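Local structure of Peptide/nickel transport system substrate-binding protein (Listeria monocytogenes serotype 1/2a, 5KZT) at residues 274-279 with 416-421; 295-300 with 392-397; 304-309 with 384-389; 366-371 with 398-403. The protein binds peptides, and probably delivers them as the substrate-binding component of an oligopeptide transport system. One frame throughout, in Å; residues are numbered along the deposited sequence.

Contact 1. Residues 274-279 with 416-421; sequences YIKFNQ and QDYDFS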
loop_
_atom_site.group_PDB
_atom_site.type_symbol
_atom_site.label_atom_id
_atom_site.label_comp_id
_atom_site.label_asym_id
_atom_site.label_seq_id
_atom_site.Cartn_x
_atom_site.Cartn_y
_atom_site.Cartn_z
ATOM N N TYR A 274 -3.168 7.900 -8.714
ATOM C CA TYR A 274 -4.353 8.655 -9.039
ATOM C C TYR A 274 -4.308 9.982 -8.336
ATOM O O TYR A 274 -3.648 10.131 -7.308
ATOM C CB TYR A 274 -5.626 7.898 -8.670
ATOM C CG TYR A 274 -5.666 7.353 -7.256
ATOM C CD1 TYR A 274 -5.169 6.083 -6.982
ATOM C CD2 TYR A 274 -6.202 8.095 -6.198
ATOM C CE1 TYR A 274 -5.193 5.552 -5.708
ATOM C CE2 TYR A 274 -6.229 7.568 -4.903
ATOM C CZ TYR A 274 -5.726 6.293 -4.673
ATOM O OH TYR A 274 -5.719 5.732 -3.423
ATOM N N ILE A 275 -5.048 10.925 -8.903
ATOM C CA ILE A 275 -5.271 12.224 -8.288
ATOM C C ILE A 275 -6.417 12.085 -7.284
ATOM O O ILE A 275 -7.516 11.643 -7.655
ATOM C CB ILE A 275 -5.670 13.297 -9.330
ATOM C CG1 ILE A 275 -4.659 13.383 -10.477
ATOM C CG2 ILE A 275 -5.859 14.655 -8.652
ATOM C CD1 ILE A 275 -3.299 13.897 -10.094
ATOM N N LYS A 276 -6.180 12.494 -6.043
ATOM C CA LYS A 276 -7.247 12.669 -5.054
ATOM C C LYS A 276 -7.760 14.112 -5.001
ATOM O O LYS A 276 -6.982 15.056 -4.921
ATOM C CB LYS A 276 -6.747 12.256 -3.674
ATOM C CG LYS A 276 -6.478 10.769 -3.543
ATOM C CD LYS A 276 -6.105 10.371 -2.126
ATOM C CE LYS A 276 -7.303 10.328 -1.211
ATOM N NZ LYS A 276 -6.893 9.793 0.097
ATOM N N PHE A 277 -9.077 14.269 -5.002
ATOM C CA PHE A 277 -9.735 15.577 -4.941
ATOM C C PHE A 277 -10.361 15.761 -3.567
ATOM O O PHE A 277 -11.444 15.223 -3.305
ATOM C CB PHE A 277 -10.835 15.632 -5.996
ATOM C CG PHE A 277 -10.325 15.569 -7.415
ATOM C CD1 PHE A 277 -9.528 16.592 -7.930
ATOM C CD2 PHE A 277 -10.675 14.514 -8.254
ATOM C CE1 PHE A 277 -9.064 16.542 -9.242
ATOM C CE2 PHE A 277 -10.216 14.471 -9.576
ATOM C CZ PHE A 277 -9.410 15.477 -10.060
ATOM N N ASN A 278 -9.707 16.514 -2.687
ATOM C CA ASN A 278 -10.273 16.770 -1.361
ATOM C C ASN A 278 -11.392 17.789 -1.477
ATOM O O ASN A 278 -11.167 18.931 -1.896
ATOM C CB ASN A 278 -9.239 17.279 -0.360
ATOM C CG ASN A 278 -9.787 17.377 1.047
ATOM O OD1 ASN A 278 -10.818 16.775 1.376
ATOM N ND2 ASN A 278 -9.120 18.166 1.886
ATOM N N GLN A 279 -12.577 17.373 -1.065
ATOM C CA GLN A 279 -13.763 18.222 -1.152
ATOM C C GLN A 279 -13.997 19.116 0.057
ATOM O O GLN A 279 -14.849 20.018 -0.001
ATOM C CB GLN A 279 -14.994 17.361 -1.397
ATOM C CG GLN A 279 -14.834 16.453 -2.600
ATOM C CD GLN A 279 -16.129 15.832 -3.063
ATOM O OE1 GLN A 279 -17.212 16.360 -2.807
ATOM N NE2 GLN A 279 -16.025 14.722 -3.791
ATOM N N GLN A 416 -6.934 15.557 6.112
ATOM C CA GLN A 416 -7.584 16.335 5.053
ATOM C C GLN A 416 -7.035 17.745 4.885
ATOM O O GLN A 416 -7.752 18.676 4.521
ATOM C CB GLN A 416 -9.108 16.325 5.225
ATOM C CG GLN A 416 -9.701 15.104 4.578
ATOM C CD GLN A 416 -11.178 14.982 4.755
ATOM O OE1 GLN A 416 -11.636 14.308 5.656
ATOM N NE2 GLN A 416 -11.937 15.611 3.870
ATOM N N ASP A 417 -5.738 17.888 5.103
ATOM C CA ASP A 417 -5.087 19.172 5.037
ATOM C C ASP A 417 -4.353 19.231 3.708
ATOM O O ASP A 417 -3.131 19.247 3.650
ATOM C CB ASP A 417 -4.161 19.314 6.254
ATOM C CG ASP A 417 -3.754 20.730 6.531
ATOM O OD1 ASP A 417 -4.552 21.679 6.299
ATOM O OD2 ASP A 417 -2.616 20.913 7.028
ATOM N N TYR A 418 -5.124 19.258 2.633
ATOM C CA TYR A 418 -4.601 19.296 1.266
ATOM C C TYR A 418 -5.765 19.682 0.339
ATOM O O TYR A 418 -6.930 19.640 0.753
ATOM C CB TYR A 418 -3.965 17.934 0.872
ATOM C CG TYR A 418 -4.947 16.819 0.584
ATOM C CD1 TYR A 418 -5.530 16.106 1.629
ATOM C CD2 TYR A 418 -5.286 16.468 -0.729
ATOM C CE1 TYR A 418 -6.472 15.106 1.396
ATOM C CE2 TYR A 418 -6.186 15.424 -0.981
ATOM C CZ TYR A 418 -6.774 14.751 0.093
ATOM O OH TYR A 418 -7.683 13.755 -0.110
ATOM N N ASP A 419 -5.465 20.107 -0.884
ATOM C CA ASP A 419 -6.508 20.409 -1.867
ATOM C C ASP A 419 -6.684 19.237 -2.827
ATOM O O ASP A 419 -7.774 18.674 -2.979
ATOM C CB ASP A 419 -6.156 21.660 -2.667
ATOM C CG ASP A 419 -6.097 22.908 -1.831
ATOM O OD1 ASP A 419 -6.685 22.962 -0.723
ATOM O OD2 ASP A 419 -5.464 23.869 -2.315
ATOM N N PHE A 420 -5.593 18.895 -3.492
ATOM C CA PHE A 420 -5.521 17.709 -4.317
ATOM C C PHE A 420 -4.098 17.179 -4.294
ATOM O O PHE A 420 -3.167 17.922 -3.961
ATOM C CB PHE A 420 -6.140 17.891 -5.721
ATOM C CG PHE A 420 -5.398 18.809 -6.678
ATOM C CD1 PHE A 420 -4.861 20.021 -6.292
ATOM C CD2 PHE A 420 -5.323 18.467 -8.024
ATOM C CE1 PHE A 420 -4.217 20.848 -7.213
ATOM C CE2 PHE A 420 -4.689 19.292 -8.951
ATOM C CZ PHE A 420 -4.139 20.487 -8.546
ATOM N N SER A 421 -3.944 15.895 -4.618
ATOM C CA SER A 421 -2.674 15.223 -4.409
ATOM C C SER A 421 -2.477 14.059 -5.348
ATOM O O SER A 421 -3.434 13.553 -5.940
ATOM C CB SER A 421 -2.595 14.715 -2.964
ATOM O OG SER A 421 -3.496 13.625 -2.733
#
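N278 reaches across to 416-421 with both ends of its amide, and this is the tightly packed end of the contact. Its CG is anti to the backbone N (chi1 -173°). N278 ND2 gives a nearly straight bond to Y418 O at 2.9 Å, the acceptor close to the amide plane of N278. N278 OD1 accepts from Q416 NE2 at 3.0 Å, the two amide planes turned 62° apart; Q416 NE2 also bonds S449 OG. Asparagine suits the place because it both donates and accepts, while its CB sits over one face of the Y418 ring, 3.8 Å from the centroid. Y418 OH is hydrogen-bonded to R447 O. Strands 264-277 and 420-425 pair antiparallel in the mixed sheet: K276 and S421 are a hydrogen-bonded pair, with K276 N to S421 O at 2.9 Å, and F277 and F420 a non-hydrogen-bonded one. On the face of F277 and F420, I275 CG2 meets the edge of the F420 ring, 3.9 Å from F420 CD2, and I297 helps cover this apolar surface. The solvent side is looser. D417 is exposed, and D419 turns its CB away; both carboxylates form salt bridges with R281, and D419 bonds across through its backbone O, which accepts from N278 N.

Contact 2. Residues 295-300 with 392-397; sequences KAIALA and KNLDGL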
loop_
_atom_site.group_PDB
_atom_site.type_symbol
_atom_site.label_atom_id
_atom_site.label_comp_id
_atom_site.label_asym_id
_atom_site.label_seq_id
_atom_site.Cartn_x
_atom_site.Cartn_y
_atom_site.Cartn_z
ATOM N N LYS A 295 -13.793 17.362 -12.734
ATOM C CA LYS A 295 -13.783 16.866 -14.116
ATOM C C LYS A 295 -12.790 17.650 -14.979
ATOM O O LYS A 295 -12.113 17.067 -15.816
ATOM C CB LYS A 295 -15.195 16.943 -14.728
ATOM C CG LYS A 295 -15.299 16.349 -16.128
ATOM C CD LYS A 295 -16.712 16.417 -16.697
ATOM C CE LYS A 295 -17.640 15.362 -16.100
ATOM N NZ LYS A 295 -17.226 13.990 -16.505
ATOM N N ALA A 296 -12.731 18.965 -14.769
ATOM C CA ALA A 296 -11.827 19.840 -15.534
ATOM C C ALA A 296 -10.371 19.442 -15.317
ATOM O O ALA A 296 -9.635 19.224 -16.288
ATOM C CB ALA A 296 -12.030 21.287 -15.145
ATOM N N ILE A 297 -9.974 19.334 -14.045
ATOM C CA ILE A 297 -8.610 18.911 -13.690
ATOM C C ILE A 297 -8.351 17.488 -14.236
ATOM O O ILE A 297 -7.304 17.226 -14.841
ATOM C CB ILE A 297 -8.389 18.932 -12.151
ATOM C CG1 ILE A 297 -8.539 20.351 -11.569
ATOM C CG2 ILE A 297 -7.052 18.306 -11.751
ATOM C CD1 ILE A 297 -7.584 21.384 -12.067
ATOM N N ALA A 298 -9.325 16.594 -14.042
ATOM C CA ALA A 298 -9.159 15.184 -14.391
ATOM C C ALA A 298 -8.851 14.977 -15.865
ATOM O O ALA A 298 -7.938 14.222 -16.205
ATOM C CB ALA A 298 -10.400 14.380 -14.026
ATOM N N LEU A 299 -9.630 15.639 -16.712
ATOM C CA LEU A 299 -9.569 15.431 -18.147
ATOM C C LEU A 299 -8.504 16.266 -18.839
ATOM O O LEU A 299 -8.295 16.099 -20.042
ATOM C CB LEU A 299 -10.935 15.685 -18.772
ATOM C CG LEU A 299 -12.102 14.835 -18.279
ATOM C CD1 LEU A 299 -13.339 15.227 -19.068
ATOM C CD2 LEU A 299 -11.846 13.348 -18.411
ATOM N N ALA A 300 -7.804 17.127 -18.101
ATOM C CA ALA A 300 -6.852 18.060 -18.697
ATOM C C ALA A 300 -5.405 17.570 -18.623
ATOM O O ALA A 300 -4.500 18.335 -18.960
ATOM C CB ALA A 300 -6.980 19.429 -18.043
ATOM N N LYS A 392 -1.719 25.436 -18.575
ATOM C CA LYS A 392 -1.844 25.763 -19.997
ATOM C C LYS A 392 -3.251 25.479 -20.536
ATOM O O LYS A 392 -3.719 26.195 -21.406
ATOM C CB LYS A 392 -0.783 25.052 -20.845
ATOM C CG LYS A 392 -1.114 23.616 -21.225
ATOM C CD LYS A 392 -0.065 23.017 -22.143
ATOM C CE LYS A 392 -0.411 21.575 -22.471
ATOM N NZ LYS A 392 0.797 20.874 -22.975
ATOM N N ASN A 393 -3.907 24.434 -20.027
ATOM C CA ASN A 393 -5.204 23.979 -20.555
ATOM C C ASN A 393 -6.430 24.682 -19.937
ATOM O O ASN A 393 -7.458 24.787 -20.600
ATOM C CB ASN A 393 -5.361 22.450 -20.406
ATOM C CG ASN A 393 -4.475 21.655 -21.378
ATOM O OD1 ASN A 393 -4.201 22.099 -22.477
ATOM N ND2 ASN A 393 -4.068 20.455 -20.977
ATOM N N LEU A 394 -6.310 25.149 -18.691
ATOM C CA LEU A 394 -7.430 25.702 -17.947
ATOM C C LEU A 394 -7.171 27.158 -17.524
ATOM O O LEU A 394 -6.592 27.417 -16.465
ATOM C CB LEU A 394 -7.705 24.827 -16.723
ATOM C CG LEU A 394 -8.021 23.354 -16.974
ATOM C CD1 LEU A 394 -8.338 22.710 -15.642
ATOM C CD2 LEU A 394 -9.190 23.170 -17.932
ATOM N N ASP A 395 -7.642 28.099 -18.346
ATOM C CA ASP A 395 -7.373 29.540 -18.180
ATOM C C ASP A 395 -7.914 30.046 -16.853
ATOM O O ASP A 395 -9.088 29.838 -16.547
ATOM C CB ASP A 395 -8.025 30.355 -19.306
ATOM C CG ASP A 395 -7.449 30.056 -20.692
ATOM O OD1 ASP A 395 -6.331 29.520 -20.807
ATOM O OD2 ASP A 395 -8.131 30.369 -21.691
ATOM N N GLY A 396 -7.058 30.719 -16.088
ATOM C CA GLY A 396 -7.397 31.219 -14.756
ATOM C C GLY A 396 -7.073 30.268 -13.614
ATOM O O GLY A 396 -7.405 30.545 -12.469
ATOM N N LEU A 397 -6.428 29.143 -13.905
ATOM C CA LEU A 397 -6.041 28.187 -12.870
ATOM C C LEU A 397 -4.571 28.392 -12.525
ATOM O O LEU A 397 -3.713 28.391 -13.414
ATOM C CB LEU A 397 -6.287 26.748 -13.342
ATOM C CG LEU A 397 -5.935 25.637 -12.347
ATOM C CD1 LEU A 397 -6.809 25.675 -11.107
ATOM C CD2 LEU A 397 -6.042 24.276 -13.008
#
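The last turns of helix 291-299 and the residues that follow pack here against the end of helix 377-393 and the type II turn, L394 to L397, that leads into strand 397-404 of a beta-alpha-beta unit. L394 lies at the centre of the apolar part. Its CG, anti to the carbonyl carbon (chi1 -58°), rests 4.2 Å from A300 CB. L394 CD1 touches A296 CB at 4.0 Å and I297 CD1 at 3.9 Å. Alanine suits A296 and A300, since a single methyl lets the branched leucine come close to the helix backbone; L394 CD1 is 3.8 Å from A296 O. I297 is longer, and its CD1 extends to L397 CD2 at 3.4 Å, tighter than usual for two methyl carbons, with the two side chains crossing at about a right angle. L390 and W355 add to the same hydrophobic surroundings. G396 takes its place in the turn with a positive phi, which glycine adopts more readily than residues bearing a side chain. One polar link spans the contact: N393 ND2 donates to A300 O at 3.0 Å, bent to 141° at the hydrogen, with the acceptor close to the amide plane. The join is therefore mainly hydrophobic, and the asparagine gives the carbonyl of buried A300 a hydrogen-bonding partner.

Contact 3. Residues 304-309 with 384-389; sequences QSYTDT and EFIQDQ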
loop_
_atom_site.group_PDB
_atom_site.type_symbol
_atom_site.label_atom_id
_atom_site.label_comp_id
_atom_site.label_asym_id
_atom_site.label_seq_id
_atom_site.Cartn_x
_atom_site.Cartn_y
_atom_site.Cartn_z
ATOM N N GLN A 304 -0.720 9.891 -21.414
ATOM C CA GLN A 304 0.261 9.204 -22.252
ATOM C C GLN A 304 1.591 9.932 -22.201
ATOM O O GLN A 304 2.636 9.313 -21.974
ATOM C CB GLN A 304 -0.236 9.072 -23.697
ATOM C CG GLN A 304 0.637 8.193 -24.596
ATOM C CD GLN A 304 0.624 6.760 -24.123
ATOM O OE1 GLN A 304 -0.440 6.139 -24.076
ATOM N NE2 GLN A 304 1.796 6.228 -23.739
ATOM N N SER A 305 1.544 11.251 -22.383
ATOM C CA SER A 305 2.741 12.079 -22.366
ATOM C C SER A 305 3.410 12.023 -20.999
ATOM O O SER A 305 4.632 11.903 -20.920
ATOM C CB SER A 305 2.407 13.526 -22.724
ATOM O OG SER A 305 3.571 14.308 -22.715
ATOM N N TYR A 306 2.593 12.090 -19.943
ATOM C CA TYR A 306 3.063 11.924 -18.572
ATOM C C TYR A 306 3.955 10.688 -18.438
ATOM O O TYR A 306 5.110 10.799 -18.029
ATOM C CB TYR A 306 1.882 11.834 -17.587
ATOM C CG TYR A 306 2.336 11.717 -16.162
ATOM C CD1 TYR A 306 2.582 12.856 -15.404
ATOM C CD2 TYR A 306 2.550 10.475 -15.573
ATOM C CE1 TYR A 306 3.015 12.768 -14.096
ATOM C CE2 TYR A 306 2.992 10.379 -14.263
ATOM C CZ TYR A 306 3.215 11.534 -13.527
ATOM O OH TYR A 306 3.649 11.459 -12.228
ATOM N N THR A 307 3.435 9.519 -18.798
ATOM C CA THR A 307 4.216 8.285 -18.643
ATOM C C THR A 307 5.429 8.249 -19.568
ATOM O O THR A 307 6.484 7.757 -19.164
ATOM C CB THR A 307 3.391 7.008 -18.871
ATOM O OG1 THR A 307 2.871 6.999 -20.198
ATOM C CG2 THR A 307 2.254 6.935 -17.900
ATOM N N ASP A 308 5.275 8.773 -20.791
ATOM C CA ASP A 308 6.375 8.849 -21.777
ATOM C C ASP A 308 7.471 9.848 -21.424
ATOM O O ASP A 308 8.551 9.794 -21.999
ATOM C CB ASP A 308 5.861 9.285 -23.168
ATOM C CG ASP A 308 4.995 8.237 -23.869
ATOM O OD1 ASP A 308 4.881 7.088 -23.389
ATOM O OD2 ASP A 308 4.409 8.588 -24.929
ATOM N N THR A 309 7.159 10.820 -20.574
ATOM C CA THR A 309 8.065 11.923 -20.263
ATOM C C THR A 309 8.605 11.813 -18.851
ATOM O O THR A 309 9.810 11.874 -18.640
ATOM C CB THR A 309 7.326 13.275 -20.416
ATOM O OG1 THR A 309 6.789 13.350 -21.744
ATOM C CG2 THR A 309 8.258 14.475 -20.157
ATOM N N GLU A 384 5.753 19.332 -11.615
ATOM C CA GLU A 384 5.985 20.396 -12.617
ATOM C C GLU A 384 5.273 20.084 -13.951
ATOM O O GLU A 384 4.710 20.983 -14.581
ATOM C CB GLU A 384 7.498 20.667 -12.809
ATOM C CG GLU A 384 8.083 21.628 -11.752
ATOM C CD GLU A 384 9.611 21.595 -11.593
ATOM O OE1 GLU A 384 10.181 22.595 -11.104
ATOM O OE2 GLU A 384 10.264 20.577 -11.921
ATOM N N PHE A 385 5.255 18.814 -14.350
ATOM C CA PHE A 385 4.510 18.375 -15.543
ATOM C C PHE A 385 2.999 18.594 -15.399
ATOM O O PHE A 385 2.361 19.128 -16.299
ATOM C CB PHE A 385 4.803 16.899 -15.852
ATOM C CG PHE A 385 4.190 16.398 -17.135
ATOM C CD1 PHE A 385 2.872 15.937 -17.165
ATOM C CD2 PHE A 385 4.943 16.341 -18.308
ATOM C CE1 PHE A 385 2.309 15.461 -18.337
ATOM C CE2 PHE A 385 4.384 15.856 -19.482
ATOM C CZ PHE A 385 3.062 15.429 -19.498
ATOM N N ILE A 386 2.440 18.169 -14.268
ATOM C CA ILE A 386 1.014 18.328 -14.012
ATOM C C ILE A 386 0.637 19.811 -13.905
ATOM O O ILE A 386 -0.358 20.239 -14.492
ATOM C CB ILE A 386 0.575 17.524 -12.761
ATOM C CG1 ILE A 386 0.640 16.034 -13.083
ATOM C CG2 ILE A 386 -0.845 17.861 -12.336
ATOM C CD1 ILE A 386 0.701 15.161 -11.874
ATOM N N GLN A 387 1.437 20.587 -13.181
ATOM C CA GLN A 387 1.248 22.045 -13.125
ATOM C C GLN A 387 1.180 22.634 -14.550
ATOM O O GLN A 387 0.247 23.388 -14.880
ATOM C CB GLN A 387 2.373 22.693 -12.324
ATOM C CG GLN A 387 2.413 24.226 -12.333
ATOM C CD GLN A 387 3.612 24.768 -11.574
ATOM O OE1 GLN A 387 4.766 24.595 -11.985
ATOM N NE2 GLN A 387 3.349 25.453 -10.487
ATOM N N ASP A 388 2.171 22.282 -15.371
ATOM C CA ASP A 388 2.230 22.697 -16.787
ATOM C C ASP A 388 0.931 22.344 -17.535
ATOM O O ASP A 388 0.345 23.208 -18.197
ATOM C CB ASP A 388 3.538 22.165 -17.456
ATOM C CG ASP A 388 3.329 21.435 -18.814
ATOM O OD1 ASP A 388 3.037 22.121 -19.827
ATOM O OD2 ASP A 388 3.545 20.167 -18.864
ATOM N N GLN A 389 0.457 21.107 -17.376
ATOM C CA GLN A 389 -0.715 20.615 -18.099
ATOM C C GLN A 389 -1.981 21.375 -17.716
ATOM O O GLN A 389 -2.705 21.902 -18.577
ATOM C CB GLN A 389 -0.911 19.125 -17.837
ATOM C CG GLN A 389 0.168 18.249 -18.460
ATOM C CD GLN A 389 -0.071 17.964 -19.925
ATOM O OE1 GLN A 389 -1.161 17.555 -20.319
ATOM N NE2 GLN A 389 0.950 18.171 -20.746
#
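S305 O accepts from T309 OG1 at 2.7 Å, the hydroxyl lying above the carbonyl plane, and more weakly from T309 N; S305 and T309 both present their side chains to the ring of F385. The bond belongs to helix 303-311, which has a wider pi-type turn at 307-309 and packs against helix 377-393 with the short segments running nearly antiparallel, at 151°, and their axes 11.1 Å apart. F385 points into the gap between the helices. Its CG stands anti to the backbone N (chi1 -174°), and the ring beyond lies against helix 303-311: S305 OG meets F385 CZ at the ring edge, in plane, at 3.4 Å, and T309 CB comes to F385 CE2 at 4.0 Å. Phenylalanine suits the place because a flat, apolar ring can reach the backbone of the neighbouring helix, with F385 CZ 3.4 Å from Y306 N. Y306 turns an edge toward the face of F385 in an offset edge-to-face pair, centroids 5.6 Å apart and planes at 78°. Its hydroxyl has another task, bonding S382 OG, and lies near a basic side chain of the bound peptide. Beyond F385, I386 extends the apolar surface toward M422, its CD1 lying 4.0 Å from Y306 CE1.

Contact 4. Residues 366-371 with 398-403; sequences EITVEF and TVKLKN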
loop_
_atom_site.group_PDB
_atom_site.type_symbol
_atom_site.label_atom_id
_atom_site.label_comp_id
_atom_site.label_asym_id
_atom_site.label_seq_id
_atom_site.Cartn_x
_atom_site.Cartn_y
_atom_site.Cartn_z
ATOM N N GLU A 366 -11.073 32.931 -11.606
ATOM C CA GLU A 366 -9.789 32.298 -11.328
ATOM C C GLU A 366 -9.878 31.438 -10.071
ATOM O O GLU A 366 -10.771 31.635 -9.243
ATOM C CB GLU A 366 -8.683 33.355 -11.206
ATOM C CG GLU A 366 -8.860 34.368 -10.074
ATOM C CD GLU A 366 -8.483 35.785 -10.487
ATOM O OE1 GLU A 366 -7.373 35.975 -11.056
ATOM O OE2 GLU A 366 -9.298 36.706 -10.257
ATOM N N ILE A 367 -8.978 30.465 -9.973
ATOM C CA ILE A 367 -8.892 29.530 -8.839
ATOM C C ILE A 367 -7.410 29.250 -8.616
ATOM O O ILE A 367 -6.681 29.025 -9.590
ATOM C CB ILE A 367 -9.646 28.204 -9.134
ATOM C CG1 ILE A 367 -11.162 28.390 -8.984
ATOM C CG2 ILE A 367 -9.184 27.068 -8.213
ATOM C CD1 ILE A 367 -12.005 27.256 -9.540
ATOM N N THR A 368 -6.974 29.297 -7.351
ATOM C CA THR A 368 -5.661 28.764 -6.916
ATOM C C THR A 368 -5.876 27.509 -6.098
ATOM O O THR A 368 -6.698 27.505 -5.192
ATOM C CB THR A 368 -4.884 29.776 -6.046
ATOM O OG1 THR A 368 -4.687 30.981 -6.789
ATOM C CG2 THR A 368 -3.506 29.224 -5.631
ATOM N N VAL A 369 -5.149 26.444 -6.420
ATOM C CA VAL A 369 -5.139 25.244 -5.599
ATOM C C VAL A 369 -3.726 24.721 -5.471
ATOM O O VAL A 369 -2.906 24.918 -6.367
ATOM C CB VAL A 369 -6.063 24.125 -6.148
ATOM C CG1 VAL A 369 -7.522 24.464 -5.869
ATOM C CG2 VAL A 369 -5.811 23.852 -7.629
ATOM N N GLU A 370 -3.466 24.031 -4.356
ATOM C CA GLU A 370 -2.156 23.464 -4.058
ATOM C C GLU A 370 -2.167 21.960 -4.348
ATOM O O GLU A 370 -3.045 21.242 -3.865
ATOM C CB GLU A 370 -1.806 23.793 -2.604
ATOM C CG GLU A 370 -0.818 22.911 -1.847
ATOM C CD GLU A 370 -1.045 23.056 -0.330
ATOM O OE1 GLU A 370 -1.715 22.169 0.334
ATOM O OE2 GLU A 370 -0.587 24.107 0.180
ATOM N N PHE A 371 -1.193 21.509 -5.144
ATOM C CA PHE A 371 -1.041 20.108 -5.498
ATOM C C PHE A 371 0.035 19.485 -4.597
ATOM O O PHE A 371 1.189 19.934 -4.614
ATOM C CB PHE A 371 -0.640 19.993 -6.968
ATOM C CG PHE A 371 -0.606 18.584 -7.470
ATOM C CD1 PHE A 371 -1.757 17.807 -7.474
ATOM C CD2 PHE A 371 0.578 18.020 -7.924
ATOM C CE1 PHE A 371 -1.728 16.491 -7.929
ATOM C CE2 PHE A 371 0.617 16.703 -8.371
ATOM C CZ PHE A 371 -0.540 15.936 -8.379
ATOM N N THR A 398 -4.303 28.627 -11.245
ATOM C CA THR A 398 -2.966 28.578 -10.682
ATOM C C THR A 398 -2.886 27.300 -9.863
ATOM O O THR A 398 -3.822 26.973 -9.118
ATOM C CB THR A 398 -2.685 29.764 -9.750
ATOM O OG1 THR A 398 -2.814 30.984 -10.473
ATOM C CG2 THR A 398 -1.280 29.703 -9.178
ATOM N N VAL A 399 -1.787 26.575 -10.030
ATOM C CA VAL A 399 -1.487 25.373 -9.236
ATOM C C VAL A 399 -0.177 25.614 -8.474
ATOM O O VAL A 399 0.876 25.756 -9.100
ATOM C CB VAL A 399 -1.377 24.129 -10.131
ATOM C CG1 VAL A 399 -0.982 22.902 -9.308
ATOM C CG2 VAL A 399 -2.700 23.894 -10.856
ATOM N N LYS A 400 -0.261 25.723 -7.143
ATOM C CA LYS A 400 0.929 25.832 -6.273
ATOM C C LYS A 400 1.402 24.418 -6.032
ATOM O O LYS A 400 0.581 23.514 -5.872
ATOM C CB LYS A 400 0.643 26.444 -4.887
ATOM C CG LYS A 400 -0.171 27.723 -4.821
ATOM C CD LYS A 400 0.676 28.993 -4.769
ATOM C CE LYS A 400 0.961 29.531 -6.169
ATOM N NZ LYS A 400 1.870 30.707 -6.166
ATOM N N LEU A 401 2.713 24.227 -5.986
ATOM C CA LEU A 401 3.284 22.901 -5.751
ATOM C C LEU A 401 3.791 22.708 -4.323
ATOM O O LEU A 401 4.525 23.519 -3.801
ATOM C CB LEU A 401 4.412 22.632 -6.746
ATOM C CG LEU A 401 4.010 22.584 -8.222
ATOM C CD1 LEU A 401 5.212 22.195 -9.066
ATOM C CD2 LEU A 401 2.839 21.629 -8.433
ATOM N N LYS A 402 3.406 21.589 -3.712
ATOM C CA LYS A 402 3.912 21.172 -2.418
ATOM C C LYS A 402 4.514 19.786 -2.633
ATOM O O LYS A 402 3.863 18.905 -3.200
ATOM C CB LYS A 402 2.751 21.139 -1.433
ATOM C CG LYS A 402 3.116 20.941 0.012
ATOM C CD LYS A 402 1.895 21.199 0.890
ATOM C CE LYS A 402 2.241 21.172 2.361
ATOM N NZ LYS A 402 3.146 22.286 2.760
ATOM N N ASN A 403 5.770 19.614 -2.238
ATOM C CA ASN A 403 6.508 18.372 -2.481
ATOM C C ASN A 403 7.179 17.979 -1.176
ATOM O O ASN A 403 8.248 18.466 -0.857
ATOM C CB ASN A 403 7.526 18.544 -3.622
ATOM C CG ASN A 403 6.863 18.623 -4.986
ATOM O OD1 ASN A 403 6.514 19.692 -5.448
ATOM N ND2 ASN A 403 6.668 17.483 -5.624
HETATM O O HOH W 1 -5.448 31.864 -10.980
#
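Backbone hydrogen bonds between 366-371 and 398-403 form a regular parallel ladder. T398 N donates to I367 O at 2.9 Å and V369 N to T398 O; K400 N then bonds V369 O, F371 N bonds K400 O at 2.8 Å, and K402 N bonds F371 O. Contacts of CA-H with oxygen fill in between, as from V399 CA to V369 O at 3.2 Å. Apolar packing occupies the face of V369, F371, V399 and L401. F371 CB lies 3.7 Å from V399 CG1 and 4.1 Å from L401 CD2, while its CG is anti to the backbone N (chi1 -174°) and its ring packs on I386 and edge-to-face with F420; branched and aromatic residues suit this largely buried side, where F371 and L401 meet helix 377-393. The other face is polar and more open. T368 and T398 stand side by side, T368 CG2 touches K400 CG at 3.7 Å, and a water bonds T398 OG1. Here E370 meets K402 through carbon, CD to CD at 3.7 Å, with its carboxylate oxygen OE2 4.9 Å from K402 NZ; E370 OE1 instead forms a salt bridge with R281. Two adjacent parallel strands joined through helix 377-393 make a beta-alpha-beta unit, as in the lobes of periplasmic-binding-protein folds.

Contact 1 closes the longest loop of chain, and contacts 2, 3 and 4 are all nested inside it; contact 3 is nested in turn within contact 2, while contact 4 crosses both. Contacts 1 and 4 both reach one mixed sheet, their centres 11 Å apart, because strand 367-374 pairs with both 397-404 and 420-425. Helix 377-393, which connects the strands of contact 4, supplies with the turn after it one side of contacts 2 and 3, whose centres are 13 Å apart; the successive helices 291-299 and 303-311 supply the other. I297 links contact 2 to F277 and F420 of contact 1. Sheet and helices thus pack together, with Y306 of contact 3 close to the bound peptide.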